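Local coordinates for DELTA1-pyrroline-2-carboxylate reductase (Thermococcus litoralis DSM 5473, PDB 6T3E), which reduces Delta1-pyrroline-2-carboxylate to L-proline with NADH as a bound cofactor, probably as part of L-hydroxyproline metabolism, at residues B[209-221]-B[230-242]. Residues are numbered along the deposited sequence; the frame is centred on the assembly and turned at random.
Sequences SAREATEKSDILI and VVKGGWIREGTHI
I219 and L220 pair with H241 and I242 as neighbouring parallel strands in the Rossmann-type sheet that binds NADH. Two backbone bonds make the ladder: H241 N to D218 O, 3.1 Å, and L220 N to H241 O, 2.7 Å. Upstream, helix 210-215 packs on W235 at the end of the 3-10 segment 233-235, and V230, which meets A210, touches the bound NADH. L220 and I242 lie side by side on one sheet face, L220 CB meeting I242 CD1 at 3.5 Å; I219 and H241 occupy the other. T214 CG2 packs on W235 CB and I236 CG1, while its OG1 hydrogen-bonds back to A210 O, which T214 N reaches from the opposite face of the carbonyl plane. The W235 indole is sandwiched, with K232 CB over one face and R211 over the other. R211 CG stands anti to the backbone N (chi1 -179°), which lays the chain across the ring; CD sits 3.5 Å from the centroid of the five-membered ring, a CH-pi contact. From the start of the type II turn R237-T240, R237 extends along the backbone of 215-218, S217 O lying over one face of its guanidinium. D218 OD1 pairs with R148, while OD2 accepts from the amides of K152 and I153, at the start of strand 153-157. R237 NH2 meets D218 OD1 at 3.1 Å, nearly straight at 174°, in the guanidinium plane but from above the carboxylate.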
loop_
_atom_site.group_PDB
_atom_site.type_symbol
_atom_site.label_atom_id
_atom_site.label_comp_id
_atom_site.label_asym_id
_atom_site.label_seq_id
_atom_site.Cartn_x
_atom_site.Cartn_y
_atom_site.Cartn_z
ATOM N N SER B 209 -16.525 -31.898 -17.716
ATOM C CA SER B 209 -15.134 -31.780 -18.142
ATOM C C SER B 209 -14.881 -30.355 -18.622
ATOM O O SER B 209 -15.767 -29.708 -19.191
ATOM C CB SER B 209 -14.752 -32.762 -19.264
ATOM O OG SER B 209 -15.573 -32.587 -20.397
ATOM N N ALA B 210 -13.652 -29.873 -18.389
ATOM C CA ALA B 210 -13.259 -28.572 -18.926
ATOM C C ALA B 210 -13.287 -28.569 -20.450
ATOM O O ALA B 210 -13.590 -27.534 -21.059
ATOM C CB ALA B 210 -11.865 -28.189 -18.419
ATOM N N ARG B 211 -13.020 -29.725 -21.075
ATOM C CA ARG B 211 -13.044 -29.816 -22.532
ATOM C C ARG B 211 -14.409 -29.430 -23.082
ATOM O O ARG B 211 -14.513 -28.622 -24.016
ATOM C CB ARG B 211 -12.689 -31.236 -22.970
ATOM C CG ARG B 211 -12.657 -31.454 -24.474
ATOM C CD ARG B 211 -11.592 -32.482 -24.870
ATOM N NE ARG B 211 -11.303 -32.458 -26.304
ATOM C CZ ARG B 211 -10.990 -33.522 -27.036
ATOM N NH1 ARG B 211 -10.911 -34.722 -26.482
ATOM N NH2 ARG B 211 -10.744 -33.381 -28.331
ATOM N N GLU B 212 -15.473 -29.969 -22.493
ATOM C CA GLU B 212 -16.818 -29.718 -23.000
ATOM C C GLU B 212 -17.210 -28.253 -22.850
ATOM O O GLU B 212 -17.791 -27.665 -23.769
ATOM C CB GLU B 212 -17.828 -30.619 -22.282
ATOM C CG GLU B 212 -19.246 -30.458 -22.784
ATOM C CD GLU B 212 -20.200 -31.389 -22.089
ATOM O OE1 GLU B 212 -21.431 -31.188 -22.203
ATOM O OE2 GLU B 212 -19.709 -32.324 -21.417
ATOM N N ALA B 213 -16.917 -27.649 -21.697
ATOM C CA ALA B 213 -17.251 -26.243 -21.504
ATOM C C ALA B 213 -16.501 -25.363 -22.492
ATOM O O ALA B 213 -17.044 -24.369 -22.981
ATOM C CB ALA B 213 -16.944 -25.816 -20.071
ATOM N N THR B 214 -15.256 -25.725 -22.818
ATOM C CA THR B 214 -14.476 -24.925 -23.758
ATOM C C THR B 214 -14.971 -25.102 -25.194
ATOM O O THR B 214 -15.106 -24.121 -25.935
ATOM C CB THR B 214 -12.997 -25.294 -23.631
ATOM O OG1 THR B 214 -12.588 -25.136 -22.266
ATOM C CG2 THR B 214 -12.126 -24.422 -24.529
ATOM N N GLU B 215 -15.288 -26.337 -25.586
ATOM C CA GLU B 215 -15.659 -26.609 -26.971
ATOM C C GLU B 215 -16.981 -25.956 -27.349
ATOM O O GLU B 215 -17.156 -25.538 -28.500
ATOM C CB GLU B 215 -15.740 -28.118 -27.207
ATOM C CG GLU B 215 -14.472 -28.714 -27.803
ATOM C CD GLU B 215 -14.444 -30.229 -27.738
ATOM O OE1 GLU B 215 -13.381 -30.810 -28.037
ATOM O OE2 GLU B 215 -15.482 -30.835 -27.393
ATOM N N LYS B 216 -17.919 -25.853 -26.411
ATOM C CA LYS B 216 -19.256 -25.370 -26.723
ATOM C C LYS B 216 -19.439 -23.884 -26.457
ATOM O O LYS B 216 -20.552 -23.376 -26.623
ATOM C CB LYS B 216 -20.299 -26.165 -25.934
ATOM C CG LYS B 216 -20.268 -27.645 -26.212
ATOM C CD LYS B 216 -20.912 -28.424 -25.093
ATOM C CE LYS B 216 -22.406 -28.586 -25.311
ATOM N NZ LYS B 216 -22.927 -29.665 -24.435
ATOM N N SER B 217 -18.380 -23.176 -26.073
ATOM C CA SER B 217 -18.477 -21.788 -25.643
ATOM C C SER B 217 -18.426 -20.816 -26.816
ATOM O O SER B 217 -17.609 -20.962 -27.730
ATOM C CB SER B 217 -17.341 -21.451 -24.680
ATOM O OG SER B 217 -17.517 -22.081 -23.432
ATOM N N ASP B 218 -19.285 -19.800 -26.762
ATOM C CA ASP B 218 -19.074 -18.594 -27.553
ATOM C C ASP B 218 -18.209 -17.600 -26.781
ATOM O O ASP B 218 -17.361 -16.923 -27.375
ATOM C CB ASP B 218 -20.421 -17.962 -27.932
ATOM C CG ASP B 218 -21.218 -18.802 -28.938
ATOM O OD1 ASP B 218 -20.615 -19.375 -29.878
ATOM O OD2 ASP B 218 -22.457 -18.888 -28.786
ATOM N N ILE B 219 -18.394 -17.541 -25.456
ATOM C CA ILE B 219 -17.556 -16.786 -24.527
ATOM C C ILE B 219 -17.147 -17.724 -23.399
ATOM O O ILE B 219 -17.997 -18.390 -22.802
ATOM C CB ILE B 219 -18.288 -15.563 -23.945
ATOM C CG1 ILE B 219 -18.602 -14.550 -25.042
ATOM C CG2 ILE B 219 -17.453 -14.912 -22.845
ATOM C CD1 ILE B 219 -19.493 -13.426 -24.576
ATOM N N LEU B 220 -15.861 -17.768 -23.092
ATOM C CA LEU B 220 -15.362 -18.642 -22.043
ATOM C C LEU B 220 -14.874 -17.812 -20.870
ATOM O O LEU B 220 -14.106 -16.859 -21.048
ATOM C CB LEU B 220 -14.229 -19.535 -22.555
ATOM C CG LEU B 220 -13.615 -20.474 -21.512
ATOM C CD1 LEU B 220 -14.662 -21.455 -21.008
ATOM C CD2 LEU B 220 -12.420 -21.202 -22.085
ATOM N N ILE B 221 -15.300 -18.195 -19.671
ATOM C CA ILE B 221 -14.902 -17.540 -18.434
ATOM C C ILE B 221 -14.037 -18.530 -17.664
ATOM O O ILE B 221 -14.483 -19.641 -17.358
ATOM C CB ILE B 221 -16.123 -17.115 -17.597
ATOM C CG1 ILE B 221 -16.885 -15.964 -18.257
ATOM C CG2 ILE B 221 -15.711 -16.759 -16.179
ATOM C CD1 ILE B 221 -18.342 -15.886 -17.822
ATOM N N VAL B 230 -5.672 -25.577 -17.184
ATOM C CA VAL B 230 -6.927 -26.309 -17.251
ATOM C C VAL B 230 -7.545 -26.220 -18.637
ATOM O O VAL B 230 -8.308 -27.122 -19.017
ATOM C CB VAL B 230 -7.931 -25.800 -16.191
ATOM C CG1 VAL B 230 -9.068 -26.786 -15.995
ATOM C CG2 VAL B 230 -7.236 -25.517 -14.875
ATOM N N VAL B 231 -7.233 -25.180 -19.405
ATOM C CA VAL B 231 -7.796 -24.973 -20.733
ATOM C C VAL B 231 -6.733 -25.311 -21.760
ATOM O O VAL B 231 -5.678 -24.666 -21.801
ATOM C CB VAL B 231 -8.281 -23.526 -20.917
ATOM C CG1 VAL B 231 -8.949 -23.376 -22.270
ATOM C CG2 VAL B 231 -9.241 -23.151 -19.798
ATOM N N LYS B 232 -7.030 -26.295 -22.611
ATOM C CA LYS B 232 -6.157 -26.668 -23.714
ATOM C C LYS B 232 -6.591 -25.955 -24.988
ATOM O O LYS B 232 -7.771 -25.969 -25.354
ATOM C CB LYS B 232 -6.183 -28.183 -23.931
ATOM C CG LYS B 232 -5.594 -29.001 -22.788
ATOM C CD LYS B 232 -5.272 -30.443 -23.223
ATOM C CE LYS B 232 -4.450 -31.195 -22.169
ATOM N NZ LYS B 232 -5.229 -31.519 -20.933
ATOM N N GLY B 233 -5.615 -25.389 -25.699
ATOM C CA GLY B 233 -5.937 -24.640 -26.899
ATOM C C GLY B 233 -6.577 -25.489 -27.976
ATOM O O GLY B 233 -7.411 -24.997 -28.738
ATOM N N GLY B 234 -6.255 -26.788 -28.008
ATOM C CA GLY B 234 -6.815 -27.682 -29.010
ATOM C C GLY B 234 -8.330 -27.755 -28.997
ATOM O O GLY B 234 -8.932 -28.187 -29.989
ATOM N N TRP B 235 -8.962 -27.348 -27.893
ATOM C CA TRP B 235 -10.411 -27.380 -27.774
ATOM C C TRP B 235 -11.088 -26.128 -28.304
ATOM O O TRP B 235 -12.267 -26.189 -28.675
ATOM C CB TRP B 235 -10.823 -27.572 -26.312
ATOM C CG TRP B 235 -10.114 -28.693 -25.621
ATOM C CD1 TRP B 235 -9.603 -29.835 -26.194
ATOM C CD2 TRP B 235 -9.835 -28.790 -24.220
ATOM N NE1 TRP B 235 -9.023 -30.622 -25.233
ATOM C CE2 TRP B 235 -9.160 -30.009 -24.012
ATOM C CE3 TRP B 235 -10.098 -27.967 -23.117
ATOM C CZ2 TRP B 235 -8.745 -30.421 -22.749
ATOM C CZ3 TRP B 235 -9.680 -28.379 -21.863
ATOM C CH2 TRP B 235 -9.003 -29.590 -21.692
ATOM N N ILE B 236 -10.381 -25.003 -28.340
ATOM C CA ILE B 236 -11.007 -23.724 -28.655
ATOM C C ILE B 236 -11.257 -23.625 -30.155
ATOM O O ILE B 236 -10.313 -23.590 -30.953
ATOM C CB ILE B 236 -10.136 -22.561 -28.166
ATOM C CG1 ILE B 236 -9.553 -22.896 -26.787
ATOM C CG2 ILE B 236 -10.951 -21.294 -28.114
ATOM C CD1 ILE B 236 -8.783 -21.763 -26.133
ATOM N N ARG B 237 -12.527 -23.531 -30.539
ATOM C CA ARG B 237 -12.864 -23.299 -31.932
ATOM C C ARG B 237 -12.836 -21.802 -32.222
ATOM O O ARG B 237 -12.765 -20.971 -31.318
ATOM C CB ARG B 237 -14.229 -23.901 -32.277
ATOM C CG ARG B 237 -15.346 -23.529 -31.337
ATOM C CD ARG B 237 -16.676 -24.061 -31.855
ATOM N NE ARG B 237 -17.797 -23.655 -31.010
ATOM C CZ ARG B 237 -18.300 -22.423 -30.964
ATOM N NH1 ARG B 237 -17.781 -21.456 -31.713
ATOM N NH2 ARG B 237 -19.325 -22.156 -30.162
ATOM N N GLU B 238 -12.864 -21.461 -33.505
ATOM C CA GLU B 238 -12.776 -20.063 -33.885
ATOM C C GLU B 238 -13.995 -19.282 -33.400
ATOM O O GLU B 238 -15.060 -19.835 -33.100
ATOM C CB GLU B 238 -12.621 -19.919 -35.397
ATOM C CG GLU B 238 -13.314 -20.977 -36.213
ATOM C CD GLU B 238 -13.042 -20.812 -37.699
ATOM O OE1 GLU B 238 -13.978 -20.426 -38.437
ATOM O OE2 GLU B 238 -11.891 -21.056 -38.126
ATOM N N GLY B 239 -13.808 -17.971 -33.306
ATOM C CA GLY B 239 -14.870 -17.066 -32.941
ATOM C C GLY B 239 -15.204 -16.995 -31.473
ATOM O O GLY B 239 -16.158 -16.299 -31.110
ATOM N N THR B 240 -14.456 -17.671 -30.615
ATOM C CA THR B 240 -14.729 -17.638 -29.189
ATOM C C THR B 240 -13.874 -16.569 -28.522
ATOM O O THR B 240 -12.724 -16.342 -28.911
ATOM C CB THR B 240 -14.485 -18.996 -28.533
ATOM O OG1 THR B 240 -13.100 -19.118 -28.190
ATOM C CG2 THR B 240 -14.906 -20.133 -29.459
ATOM N N HIS B 241 -14.455 -15.914 -27.517
ATOM C CA HIS B 241 -13.785 -14.906 -26.709
ATOM C C HIS B 241 -13.552 -15.462 -25.314
ATOM O O HIS B 241 -14.430 -16.122 -24.750
ATOM C CB HIS B 241 -14.611 -13.617 -26.615
ATOM C CG HIS B 241 -14.143 -12.685 -25.538
ATOM N ND1 HIS B 241 -12.983 -11.947 -25.643
ATOM C CD2 HIS B 241 -14.667 -12.387 -24.327
ATOM C CE1 HIS B 241 -12.816 -11.228 -24.548
ATOM N NE2 HIS B 241 -13.828 -11.472 -23.735
ATOM N N ILE B 242 -12.356 -15.225 -24.774
ATOM C CA ILE B 242 -11.934 -15.785 -23.493
ATOM C C ILE B 242 -11.640 -14.649 -22.527
ATOM O O ILE B 242 -10.888 -13.726 -22.858
ATOM C CB ILE B 242 -10.688 -16.681 -23.629
ATOM C CG1 ILE B 242 -10.747 -17.511 -24.909
ATOM C CG2 ILE B 242 -10.540 -17.578 -22.409
ATOM C CD1 ILE B 242 -11.848 -18.529 -24.907
#